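Local structure of Glyco_hydro_cc domain-containing protein (Cryptococcus neoformans, 6UBC) at residues I219-D224 and V406-Y411; G235-N240 and A265-I270. The protein probably binds beta-1,3-glucan oligosaccharides, as a subgroup VII member of glycoside hydrolase family 128. All coordinates share one frame; numbering follows the deposited sequence.

Contact 1: I219-D224 and V406-Y411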
ATOM      1  N   ILE A 219      -3.843 -12.312   8.477  1.00 26.35           N
ATOM      2  CA  ILE A 219      -3.605 -10.924   8.012  1.00 26.07           C
ATOM      3  C   ILE A 219      -4.240  -9.965   9.000  1.00 27.02           C
ATOM      4  O   ILE A 219      -5.278 -10.371   9.662  1.00 26.72           O
ATOM      5  CB  ILE A 219      -4.207 -10.726   6.620  1.00 25.56           C
ATOM      6  CG1 ILE A 219      -5.661 -11.203   6.516  1.00 28.09           C
ATOM      7  CG2 ILE A 219      -3.321 -11.360   5.588  1.00 26.60           C
ATOM      8  CD1 ILE A 219      -6.372 -10.494   5.344  1.00 30.82           C
ATOM      9  N   GLY A 220      -3.650  -8.774   9.159  1.00 25.03           N
ATOM     10  CA  GLY A 220      -4.204  -7.731  10.025  1.00 25.47           C
ATOM     11  C   GLY A 220      -5.200  -6.807   9.345  1.00 25.29           C
ATOM     12  O   GLY A 220      -5.979  -6.133  10.062  1.00 26.11           O
ATOM     13  N   TRP A 221      -5.171  -6.744   8.005  1.00 24.74           N
ATOM     14  CA  TRP A 221      -5.786  -5.635   7.259  1.00 22.89           C
ATOM     15  C   TRP A 221      -5.834  -5.961   5.785  1.00 22.64           C
ATOM     16  O   TRP A 221      -5.094  -6.905   5.322  1.00 23.11           O
ATOM     17  CB  TRP A 221      -5.013  -4.343   7.485  1.00 22.63           C
ATOM     18  CG  TRP A 221      -3.601  -4.329   6.969  1.00 21.34           C
ATOM     19  CD1 TRP A 221      -2.542  -5.028   7.497  1.00 22.76           C
ATOM     20  CD2 TRP A 221      -3.103  -3.738   5.764  1.00 21.25           C
ATOM     21  NE1 TRP A 221      -1.411  -4.857   6.751  1.00 23.39           N
ATOM     22  CE2 TRP A 221      -1.715  -4.011   5.704  1.00 20.99           C
ATOM     23  CE3 TRP A 221      -3.674  -2.957   4.759  1.00 22.94           C
ATOM     24  CZ2 TRP A 221      -0.916  -3.562   4.659  1.00 22.44           C
ATOM     25  CZ3 TRP A 221      -2.857  -2.461   3.765  1.00 22.08           C
ATOM     26  CH2 TRP A 221      -1.499  -2.761   3.726  1.00 21.01           C
ATOM     27  N   TYR A 222      -6.667  -5.196   5.092  1.00 22.50           N
ATOM     28  CA  TYR A 222      -6.857  -5.370   3.652  1.00 23.93           C
ATOM     29  C   TYR A 222      -7.456  -4.125   3.039  1.00 23.16           C
ATOM     30  O   TYR A 222      -8.120  -3.322   3.683  1.00 23.04           O
ATOM     31  CB  TYR A 222      -7.774  -6.566   3.416  1.00 25.35           C
ATOM     32  CG  TYR A 222      -9.099  -6.505   4.143  1.00 25.59           C
ATOM     33  CD1 TYR A 222      -9.278  -7.049   5.408  1.00 26.63           C
ATOM     34  CD2 TYR A 222     -10.197  -5.962   3.524  1.00 25.31           C
ATOM     35  CE1 TYR A 222     -10.509  -6.983   6.037  1.00 26.54           C
ATOM     36  CE2 TYR A 222     -11.430  -5.876   4.124  1.00 24.95           C
ATOM     37  CZ  TYR A 222     -11.596  -6.390   5.407  1.00 29.02           C
ATOM     38  OH  TYR A 222     -12.823  -6.337   6.022  1.00 27.79           O
ATOM     39  N   TYR A 223      -7.236  -4.005   1.740  1.00 23.17           N
ATOM     40  CA  TYR A 223      -7.833  -2.913   0.934  1.00 23.24           C
ATOM     41  C   TYR A 223      -7.883  -3.380  -0.508  1.00 23.29           C
ATOM     42  O   TYR A 223      -7.109  -4.335  -0.873  1.00 22.96           O
ATOM     43  CB  TYR A 223      -7.012  -1.643   1.087  1.00 21.89           C
ATOM     44  CG  TYR A 223      -5.748  -1.563   0.246  1.00 20.74           C
ATOM     45  CD1 TYR A 223      -4.625  -2.355   0.508  1.00 20.53           C
ATOM     46  CD2 TYR A 223      -5.636  -0.637  -0.772  1.00 20.20           C
ATOM     47  CE1 TYR A 223      -3.476  -2.262  -0.259  1.00 20.06           C
ATOM     48  CE2 TYR A 223      -4.463  -0.481  -1.489  1.00 21.99           C
ATOM     49  CZ  TYR A 223      -3.384  -1.319  -1.263  1.00 21.48           C
ATOM     50  OH  TYR A 223      -2.212  -1.200  -1.987  1.00 21.57           O
ATOM     51  N   ASP A 224      -8.675  -2.674  -1.313  1.00 22.00           N
ATOM     52  CA  ASP A 224      -8.953  -3.112  -2.704  1.00 21.94           C
ATOM     53  C   ASP A 224      -8.975  -1.911  -3.665  1.00 21.85           C
ATOM     54  O   ASP A 224      -9.606  -2.031  -4.733  1.00 23.20           O
ATOM     55  CB  ASP A 224     -10.219  -3.956  -2.762  1.00 21.82           C
ATOM     56  CG  ASP A 224     -11.483  -3.145  -2.521  1.00 24.07           C
ATOM     57  OD1 ASP A 224     -11.381  -1.956  -2.194  1.00 24.65           O
ATOM     58  OD2 ASP A 224     -12.563  -3.728  -2.676  1.00 25.55           O
ATOM     59  N   VAL A 406       8.908  -0.872   9.543  1.00 25.87           N
ATOM     60  CA  VAL A 406       7.755  -1.295   8.679  1.00 25.44           C
ATOM     61  C   VAL A 406       6.643  -1.765   9.607  1.00 26.18           C
ATOM     62  O   VAL A 406       6.812  -2.809  10.285  1.00 27.35           O
ATOM     63  CB  VAL A 406       8.201  -2.367   7.686  1.00 25.84           C
ATOM     64  CG1 VAL A 406       6.988  -2.944   6.941  1.00 26.08           C
ATOM     65  CG2 VAL A 406       9.236  -1.793   6.714  1.00 27.30           C
ATOM     66  N   GLN A 407       5.534  -1.053   9.653  1.00 26.23           N
ATOM     67  CA  GLN A 407       4.422  -1.452  10.573  1.00 27.66           C
ATOM     68  C   GLN A 407       3.360  -2.285   9.854  1.00 26.92           C
ATOM     69  O   GLN A 407       2.519  -2.851  10.523  1.00 26.62           O
ATOM     70  CB  GLN A 407       3.708  -0.254  11.191  1.00 29.70           C
ATOM     71  CG  GLN A 407       4.649   0.710  11.826  1.00 40.13           C
ATOM     72  CD  GLN A 407       4.877   0.203  13.188  1.00 46.00           C
ATOM     73  OE1 GLN A 407       3.958   0.264  14.020  1.00 51.50           O
ATOM     74  NE2 GLN A 407       6.092  -0.306  13.361  1.00 54.81           N
ATOM     75  N   ALA A 408       3.389  -2.362   8.521  1.00 26.01           N
ATOM     76  CA  ALA A 408       2.430  -3.186   7.758  1.00 23.36           C
ATOM     77  C   ALA A 408       2.984  -3.375   6.336  1.00 24.76           C
ATOM     78  O   ALA A 408       3.700  -2.460   5.854  1.00 22.60           O
ATOM     79  CB  ALA A 408       1.049  -2.518   7.763  1.00 23.85           C
ATOM     80  N   TYR A 409       2.580  -4.461   5.675  1.00 24.13           N
ATOM     81  CA  TYR A 409       2.923  -4.698   4.257  1.00 23.02           C
ATOM     82  C   TYR A 409       1.824  -5.548   3.631  1.00 24.00           C
ATOM     83  O   TYR A 409       1.079  -6.328   4.307  1.00 23.26           O
ATOM     84  CB  TYR A 409       4.290  -5.372   4.176  1.00 22.69           C
ATOM     85  CG  TYR A 409       4.336  -6.682   4.924  1.00 23.44           C
ATOM     86  CD1 TYR A 409       3.949  -7.879   4.322  1.00 22.82           C
ATOM     87  CD2 TYR A 409       4.788  -6.766   6.234  1.00 24.55           C
ATOM     88  CE1 TYR A 409       3.970  -9.089   4.991  1.00 23.19           C
ATOM     89  CE2 TYR A 409       4.833  -7.979   6.914  1.00 24.26           C
ATOM     90  CZ  TYR A 409       4.414  -9.155   6.291  1.00 24.60           C
ATOM     91  OH  TYR A 409       4.468 -10.372   6.911  1.00 26.16           O
ATOM     92  N   ALA A 410       1.718  -5.382   2.314  1.00 22.12           N
ATOM     93  CA  ALA A 410       0.731  -6.108   1.484  1.00 22.31           C
ATOM     94  C   ALA A 410       1.338  -6.519   0.154  1.00 21.93           C
ATOM     95  O   ALA A 410       1.832  -5.662  -0.639  1.00 21.55           O
ATOM     96  CB  ALA A 410      -0.493  -5.243   1.276  1.00 23.90           C
ATOM     97  N   TYR A 411       1.127  -7.791  -0.152  1.00 21.57           N
ATOM     98  CA  TYR A 411       1.364  -8.373  -1.484  1.00 21.88           C
ATOM     99  C   TYR A 411       0.574  -7.624  -2.554  1.00 21.57           C
ATOM    100  O   TYR A 411      -0.667  -7.449  -2.437  1.00 22.70           O
ATOM    101  CB  TYR A 411       1.012  -9.833  -1.395  1.00 21.95           C
ATOM    102  CG  TYR A 411       1.452 -10.704  -2.536  1.00 23.27           C
ATOM    103  CD1 TYR A 411       0.786 -10.672  -3.764  1.00 22.69           C
ATOM    104  CD2 TYR A 411       2.519 -11.550  -2.405  1.00 23.22           C
ATOM    105  CE1 TYR A 411       1.154 -11.525  -4.785  1.00 22.72           C
ATOM    106  CE2 TYR A 411       2.888 -12.422  -3.409  1.00 24.41           C
ATOM    107  CZ  TYR A 411       2.233 -12.385  -4.619  1.00 23.55           C
ATOM    108  OH  TYR A 411       2.595 -13.250  -5.602  1.00 22.86           O
TER
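Trp-221 meets Ala-408 and Ala-410 inside a beta/alpha barrel, where strand 221-223 looks across strand 204-207 toward strand 406-411. The short segment axes approach to 8.5 Å, too far apart for direct strand pairing, and are inclined at 49° to each other. Strand 204-207 pairs in parallel with both, so the contact is made mainly by the side chain of Trp-221 reaching past it to methyls and backbone of 406-411.

The apolar part belongs mainly to the indole. Its CG sits between the backbone N and the carbonyl carbon (chi1 64°), which carries the ring over to the two alanines. The NE1 atom of Trp-221 is 3.5 Å from Ala-408 CB, and at the far end of the ring system Trp-221 CH2 is 3.6 Å from Ala-410 CB. Both methyls approach the ring plane obliquely. A looser touch comes from Tyr-223, whose CE1 lies 4.5 Å from Ala-410 CB, with that methyl at the edge of the phenol ring and near its plane.

Polar groups meet the indole without bonding to it across this interface. Trp-221 CZ2 is 3.4 Å from Tyr-409 O, again oblique to the ring, while Tyr-409 N lies in the plane of the indole at its edge. The polar ends find partners elsewhere: Trp-221 NE1 donates to Lys-203 O, and Tyr-223 OH is hydrogen-bonded to Thr-369 O. The Tyr-409 side chain starts away from strand 221-223; it packs on helix 431-441, and its OH bonds Glu-401.

The geometry thus separates two tasks. The methyls of Ala-408 and Ala-410 pack against the indole on the inner side of the barrel, past strand 204-207, while the hydrogen bond from Trp-221 to Lys-203 satisfies the buried N-H and would limit rotation of the ring.

Contact 2: G235-N240 and A265-I270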
ATOM      1  N   GLY A 235     -11.377 -10.653  11.707  1.00 32.41           N
ATOM      2  CA  GLY A 235     -10.031 -10.765  12.332  1.00 32.51           C
ATOM      3  C   GLY A 235      -9.065  -9.726  11.785  1.00 32.04           C
ATOM      4  O   GLY A 235      -7.984  -9.438  12.378  1.00 31.14           O
ATOM      5  N   ALA A 236      -9.486  -9.075  10.717  1.00 29.52           N
ATOM      6  CA  ALA A 236      -8.652  -8.094   9.995  1.00 28.05           C
ATOM      7  C   ALA A 236      -9.426  -6.780   9.843  1.00 27.33           C
ATOM      8  O   ALA A 236     -10.647  -6.790   9.809  1.00 30.31           O
ATOM      9  CB  ALA A 236      -8.279  -8.675   8.649  1.00 29.29           C
ATOM     10  N   SER A 237      -8.723  -5.664   9.694  1.00 26.58           N
ATOM     11  CA  SER A 237      -9.379  -4.330   9.521  1.00 27.34           C
ATOM     12  C   SER A 237      -9.456  -3.945   8.032  1.00 25.48           C
ATOM     13  O   SER A 237      -8.409  -3.952   7.348  1.00 24.53           O
ATOM     14  CB  SER A 237      -8.627  -3.310  10.290  1.00 30.07           C
ATOM     15  OG  SER A 237      -8.574  -3.682  11.666  1.00 31.28           O
ATOM     16  N   ALA A 238     -10.649  -3.579   7.555  1.00 25.13           N
ATOM     17  CA  ALA A 238     -10.835  -2.888   6.262  1.00 24.52           C
ATOM     18  C   ALA A 238     -10.108  -1.566   6.299  1.00 25.55           C
ATOM     19  O   ALA A 238     -10.317  -0.776   7.253  1.00 26.08           O
ATOM     20  CB  ALA A 238     -12.296  -2.646   5.993  1.00 25.52           C
ATOM     21  N   VAL A 239      -9.341  -1.266   5.251  1.00 23.66           N
ATOM     22  CA  VAL A 239      -8.643   0.029   5.136  1.00 22.77           C
ATOM     23  C   VAL A 239      -9.286   0.780   3.984  1.00 21.55           C
ATOM     24  O   VAL A 239      -9.444   0.225   2.885  1.00 21.95           O
ATOM     25  CB  VAL A 239      -7.158  -0.240   4.884  1.00 22.28           C
ATOM     26  CG1 VAL A 239      -6.410   1.017   4.510  1.00 22.71           C
ATOM     27  CG2 VAL A 239      -6.533  -0.951   6.071  1.00 22.67           C
ATOM     28  N   ASN A 240      -9.671   2.028   4.216  1.00 23.13           N
ATOM     29  CA  ASN A 240     -10.317   2.877   3.197  1.00 23.33           C
ATOM     30  C   ASN A 240      -9.228   3.533   2.346  1.00 24.40           C
ATOM     31  O   ASN A 240      -8.039   3.626   2.754  1.00 23.56           O
ATOM     32  CB  ASN A 240     -11.240   3.929   3.822  1.00 25.13           C
ATOM     33  CG  ASN A 240     -12.367   3.338   4.636  1.00 26.74           C
ATOM     34  OD1 ASN A 240     -12.154   2.995   5.790  1.00 28.35           O
ATOM     35  ND2 ASN A 240     -13.556   3.172   4.057  1.00 27.83           N
ATOM     36  N   ALA A 265     -16.347   7.163  10.187  1.00 39.18           N
ATOM     37  CA  ALA A 265     -14.921   7.496  10.183  1.00 38.15           C
ATOM     38  C   ALA A 265     -14.099   6.230   9.908  1.00 37.31           C
ATOM     39  O   ALA A 265     -14.128   5.251  10.655  1.00 34.42           O
ATOM     40  CB  ALA A 265     -14.546   8.151  11.470  1.00 39.22           C
ATOM     41  N   PRO A 266     -13.277   6.204   8.846  1.00 32.00           N
ATOM     42  CA  PRO A 266     -12.339   5.097   8.679  1.00 29.12           C
ATOM     43  C   PRO A 266     -11.404   4.914   9.885  1.00 30.30           C
ATOM     44  O   PRO A 266     -11.073   5.920  10.545  1.00 31.02           O
ATOM     45  CB  PRO A 266     -11.512   5.613   7.493  1.00 31.60           C
ATOM     46  CG  PRO A 266     -12.464   6.402   6.721  1.00 30.68           C
ATOM     47  CD  PRO A 266     -13.199   7.202   7.785  1.00 31.01           C
ATOM     48  N   GLN A 267     -10.979   3.691  10.174  1.00 28.53           N
ATOM     49  CA  GLN A 267      -9.778   3.467  11.033  1.00 29.87           C
ATOM     50  C   GLN A 267      -8.497   3.891  10.306  1.00 29.18           C
ATOM     51  O   GLN A 267      -7.679   4.551  10.934  1.00 26.55           O
ATOM     52  CB  GLN A 267      -9.627   2.029  11.492  1.00 31.74           C
ATOM     53  CG  GLN A 267     -10.570   1.620  12.642  1.00 37.89           C
ATOM     54  CD  GLN A 267     -10.072   0.314  13.219  1.00 44.77           C
ATOM     55  OE1 GLN A 267      -9.490   0.285  14.297  1.00 48.97           O
ATOM     56  NE2 GLN A 267     -10.131  -0.749  12.418  1.00 48.58           N
ATOM     57  N   TYR A 268      -8.388   3.625   9.001  1.00 29.24           N
ATOM     58  CA  TYR A 268      -7.184   3.887   8.171  1.00 24.81           C
ATOM     59  C   TYR A 268      -7.597   4.443   6.806  1.00 25.98           C
ATOM     60  O   TYR A 268      -8.549   3.929   6.185  1.00 26.31           O
ATOM     61  CB  TYR A 268      -6.438   2.572   7.898  1.00 26.48           C
ATOM     62  CG  TYR A 268      -6.108   1.778   9.134  1.00 25.61           C
ATOM     63  CD1 TYR A 268      -4.964   2.046   9.875  1.00 26.77           C
ATOM     64  CD2 TYR A 268      -7.008   0.873   9.662  1.00 27.27           C
ATOM     65  CE1 TYR A 268      -4.689   1.362  11.058  1.00 26.48           C
ATOM     66  CE2 TYR A 268      -6.726   0.165  10.822  1.00 28.56           C
ATOM     67  CZ  TYR A 268      -5.572   0.423  11.537  1.00 27.95           C
ATOM     68  OH  TYR A 268      -5.346  -0.266  12.718  1.00 28.22           O
ATOM     69  N   ILE A 269      -6.833   5.419   6.299  1.00 23.47           N
ATOM     70  CA  ILE A 269      -7.053   5.950   4.929  1.00 23.75           C
ATOM     71  C   ILE A 269      -5.734   5.905   4.191  1.00 24.23           C
ATOM     72  O   ILE A 269      -4.774   6.564   4.679  1.00 23.13           O
ATOM     73  CB  ILE A 269      -7.581   7.360   4.969  1.00 26.13           C
ATOM     74  CG1 ILE A 269      -8.930   7.455   5.677  1.00 25.87           C
ATOM     75  CG2 ILE A 269      -7.692   7.852   3.546  1.00 25.61           C
ATOM     76  CD1 ILE A 269      -9.262   8.854   6.136  1.00 25.63           C
ATOM     77  N   ILE A 270      -5.670   5.118   3.120  1.00 22.58           N
ATOM     78  CA  ILE A 270      -4.524   5.194   2.172  1.00 22.93           C
ATOM     79  C   ILE A 270      -4.774   6.308   1.145  1.00 23.24           C
ATOM     80  O   ILE A 270      -5.865   6.395   0.552  1.00 23.12           O
ATOM     81  CB  ILE A 270      -4.303   3.838   1.525  1.00 22.03           C
ATOM     82  CG1 ILE A 270      -3.929   2.810   2.582  1.00 22.15           C
ATOM     83  CG2 ILE A 270      -3.290   3.975   0.355  1.00 22.34           C
ATOM     84  CD1 ILE A 270      -3.863   1.387   2.036  1.00 22.38           C
TER
HETATM   85  O   HOH W   1     -10.507   1.913   7.701  1.00 26.66           O
HETATM   86  O   HOH W   2     -11.350  -0.871   9.817  1.00 29.65           O
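Asn-240 and Ile-269 form a parallel beta bridge between the two strands of a beta-alpha-beta unit, 237-241 and 268-270, connected through helix 250-260. Two backbone bonds define the pairing: Asn-240 N donates to Tyr-268 O (3.0 Å), and Ile-270 N donates more straightly to Asn-240 O (2.8 Å, 165° at the hydrogen).

The conformation of Asn-240 has CG beside its own backbone N and anti to the carbonyl carbon (chi1 -60°). The side chain crosses that of Pro-266 at about a right angle, with Asn-240 OD1 3.2 Å from Pro-266 CB. A water that accepts from Tyr-268 N lies 2.7 Å from both Asn-240 OD1 and Ala-238 O and can donate to either, though it has more acceptors in reach than protons; Asn-240 ND2 reaches Ala-227 O.

Val-239 splits its branches. CG1, anti to the backbone N (chi1 170°), lies 3.6 Å from Ile-270 CD1, where the two side chains cross at about a right angle, and it also touches Tyr-268 CB. CG2 meets the Tyr-268 ring obliquely. That ring extends past Ser-237 CB to bond Ser-196 O through its OH.

Gln-267 extends beyond CG toward Ser-237, whose OG has its stronger partner in Asn-200. The direct bond from Gln-267 NE2 to Ser-237 OG is weak at 3.4 Å; a second water, 2.9 Å from Gln-267 NE2, accepts from that amide and donates to Ala-238 O.

Overall arrangement
The centres of contacts 1 and 2 lie 10 Å apart in one curled, largely parallel sheet whose strand order fits the beta/alpha-barrel of glycoside hydrolases. Along the chain contact 2 is nested within the loop that contact 1 closes: strand 221-223 is followed by 237-241, then helix 250-260, strand 268-270 and, much later, strand 406-411. Strands 221-223 and 237-241 are sheet neighbours and join the contacts directly, with Gly-220 O 2.8 Å from Ser-237 N and Tyr-222 O 2.9 Å from Val-239 N, both probable hydrogen bonds. Contact 2 therefore records local pairing, whereas contact 1 packs an early strand against a late one across strand 204-207, which itself pairs with 406-411 and so joins the sheet's two ends.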